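Local atomic coordinates of cellulase IBT99 (Metagenomes, PDB entry 6WBT), a protein that probably hydrolyses 6-phospho-alpha-glucosides as a family 4 glycoside hydrolase, and binds NAD, a manganese ion and glucose-6-phosphate. Residues Glu330-Asp335 with Gly363-Arg368. Numbering follows the deposited sequence.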
loop_
_atom_site.group_PDB
_atom_site.type_symbol
_atom_site.label_atom_id
_atom_site.label_comp_id
_atom_site.label_asym_id
_atom_site.label_seq_id
_atom_site.Cartn_x
_atom_site.Cartn_y
_atom_site.Cartn_z
ATOM N N GLU A 330 -14.367 -31.367 10.769
ATOM C CA GLU A 330 -15.704 -31.324 11.348
ATOM C C GLU A 330 -16.326 -29.942 11.191
ATOM O O GLU A 330 -17.525 -29.818 10.912
ATOM C CB GLU A 330 -15.641 -31.728 12.819
ATOM C CG GLU A 330 -16.973 -31.709 13.536
ATOM C CD GLU A 330 -16.837 -32.027 15.011
ATOM O OE1 GLU A 330 -15.877 -32.733 15.384
ATOM O OE2 GLU A 330 -17.688 -31.567 15.799
ATOM N N SER A 331 -15.522 -28.888 11.354
ATOM C CA SER A 331 -16.030 -27.537 11.157
ATOM C C SER A 331 -16.295 -27.234 9.689
ATOM O O SER A 331 -17.112 -26.358 9.389
ATOM C CB SER A 331 -15.053 -26.515 11.739
ATOM O OG SER A 331 -15.596 -25.207 11.686
ATOM N N LEU A 332 -15.623 -27.935 8.772
ATOM C CA LEU A 332 -15.915 -27.799 7.351
ATOM C C LEU A 332 -17.212 -28.499 6.967
ATOM O O LEU A 332 -17.886 -28.075 6.020
ATOM C CB LEU A 332 -14.760 -28.361 6.518
ATOM C CG LEU A 332 -13.429 -27.609 6.529
ATOM C CD1 LEU A 332 -12.308 -28.498 6.013
ATOM C CD2 LEU A 332 -13.529 -26.348 5.692
ATOM N N ILE A 333 -17.577 -29.561 7.684
ATOM C CA ILE A 333 -18.776 -30.322 7.346
ATOM C C ILE A 333 -20.027 -29.604 7.837
ATOM O O ILE A 333 -20.987 -29.410 7.081
ATOM C CB ILE A 333 -18.684 -31.745 7.925
ATOM C CG1 ILE A 333 -17.438 -32.456 7.401
ATOM C CG2 ILE A 333 -19.931 -32.545 7.580
ATOM C CD1 ILE A 333 -17.008 -33.631 8.245
ATOM N N HIS A 334 -20.037 -29.198 9.105
ATOM C CA HIS A 334 -21.220 -28.628 9.734
ATOM C C HIS A 334 -21.186 -27.109 9.830
ATOM O O HIS A 334 -22.104 -26.526 10.415
ATOM C CB HIS A 334 -21.409 -29.224 11.132
ATOM C CG HIS A 334 -21.773 -30.674 11.125
ATOM N ND1 HIS A 334 -21.814 -31.438 12.272
ATOM C CD2 HIS A 334 -22.118 -31.502 10.110
ATOM C CE1 HIS A 334 -22.167 -32.673 11.964
ATOM N NE2 HIS A 334 -22.357 -32.739 10.658
ATOM N N ASP A 335 -20.160 -26.459 9.274
ATOM C CA ASP A 335 -20.042 -25.000 9.305
ATOM C C ASP A 335 -20.080 -24.484 10.745
ATOM O O ASP A 335 -20.863 -23.600 11.099
ATOM C CB ASP A 335 -21.129 -24.347 8.446
ATOM C CG ASP A 335 -20.922 -22.856 8.267
ATOM O OD1 ASP A 335 -19.864 -22.462 7.737
ATOM O OD2 ASP A 335 -21.821 -22.081 8.653
ATOM N N GLY A 363 -8.548 -17.723 12.182
ATOM C CA GLY A 363 -9.633 -17.610 11.227
ATOM C C GLY A 363 -10.766 -18.541 11.599
ATOM O O GLY A 363 -10.583 -19.520 12.329
ATOM N N TYR A 364 -11.950 -18.221 11.084
ATOM C CA TYR A 364 -13.159 -18.991 11.350
ATOM C C TYR A 364 -13.377 -19.986 10.217
ATOM O O TYR A 364 -13.588 -19.587 9.065
ATOM C CB TYR A 364 -14.368 -18.067 11.506
ATOM C CG TYR A 364 -14.307 -17.194 12.741
ATOM C CD1 TYR A 364 -13.566 -16.017 12.749
ATOM C CD2 TYR A 364 -14.986 -17.546 13.899
ATOM C CE1 TYR A 364 -13.506 -15.219 13.876
ATOM C CE2 TYR A 364 -14.932 -16.753 15.031
ATOM C CZ TYR A 364 -14.190 -15.590 15.013
ATOM O OH TYR A 364 -14.133 -14.797 16.135
ATOM N N VAL A 365 -13.322 -21.274 10.544
ATOM C CA VAL A 365 -13.445 -22.335 9.549
ATOM C C VAL A 365 -14.919 -22.505 9.198
ATOM O O VAL A 365 -15.720 -22.944 10.027
ATOM C CB VAL A 365 -12.842 -23.651 10.053
ATOM C CG1 VAL A 365 -13.087 -24.764 9.048
ATOM C CG2 VAL A 365 -11.353 -23.483 10.317
ATOM N N THR A 366 -15.278 -22.159 7.968
ATOM C CA THR A 366 -16.626 -22.326 7.450
ATOM C C THR A 366 -16.650 -23.466 6.440
ATOM O O THR A 366 -15.611 -23.985 6.028
ATOM C CB THR A 366 -17.128 -21.032 6.798
ATOM O OG1 THR A 366 -16.561 -20.907 5.488
ATOM C CG2 THR A 366 -16.721 -19.827 7.630
ATOM N N ASP A 367 -17.860 -23.849 6.029
ATOM C CA ASP A 367 -17.984 -24.864 4.988
ATOM C C ASP A 367 -17.574 -24.348 3.616
ATOM O O ASP A 367 -17.562 -25.131 2.658
ATOM C CB ASP A 367 -19.416 -25.400 4.932
ATOM C CG ASP A 367 -20.407 -24.367 4.438
ATOM O OD1 ASP A 367 -20.459 -23.262 5.018
ATOM O OD2 ASP A 367 -21.129 -24.658 3.461
ATOM N N ARG A 368 -17.243 -23.062 3.499
ATOM C CA ARG A 368 -16.790 -22.469 2.251
ATOM C C ARG A 368 -15.296 -22.178 2.240
ATOM O O ARG A 368 -14.767 -21.781 1.196
ATOM C CB ARG A 368 -17.558 -21.167 1.977
ATOM C CG ARG A 368 -19.048 -21.250 2.267
ATOM C CD ARG A 368 -19.680 -19.869 2.267
ATOM N NE ARG A 368 -19.048 -18.983 3.241
ATOM C CZ ARG A 368 -19.423 -18.882 4.513
ATOM N NH1 ARG A 368 -20.432 -19.611 4.969
ATOM N NH2 ARG A 368 -18.790 -18.050 5.328
#
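Ser331 and Asp335 both hold their side chains anti to the backbone N, which turns Ser331 OG from the helix toward strand 358-366 and, at Asp335 (chi1 -171°), sends CG from the residue following the helical run toward the turn after that strand. Ser331 OG donates to Val365 O at 2.8 Å, from a position tilted out of the carbonyl plane, and also bonds to the backbone N of Ser338 at the start of the neighbouring strand. Leu332 adds an apolar contact, CD2 lying 3.7 Å from Val365 CG1; it also touches Tyr81, Trp143 and Val145, on strands of the Rossmann-like sheet. Leu332 O faces CA and CB of Asp367, the CA at 3.4 Å in a bent CH...O contact. Asp335 is the first residue to leave helical geometry, with positive phi. Its OD1 accepts the backbone N-H of Asp367 through the anti lone pair, at 3.0 Å and 160°, whereas OD2 forms a salt bridge with Arg337. The carboxylates of Asp335 and Asp367 lie near each other, their planes 76° apart. The charge of Arg368 is also near Asp335 OD1, but no N-H points at that oxygen; its NH2 forms a salt bridge with Glu371. Thr366 OG1 accepts the backbone N-H of Arg368 in an ST turn and bonds to Gly369 O. Tyr364 stacks on Tyr364 of a second subunit, placing the strand at a subunit interface. An alanine in place of Asp335 would probably leave the amide of Asp367 and the charge of Arg337 without this partner. The carboxylate thus ties the residue after the helical turn to the turn between strands 358-366 and 369-372, its charge probably balanced chiefly by Arg337.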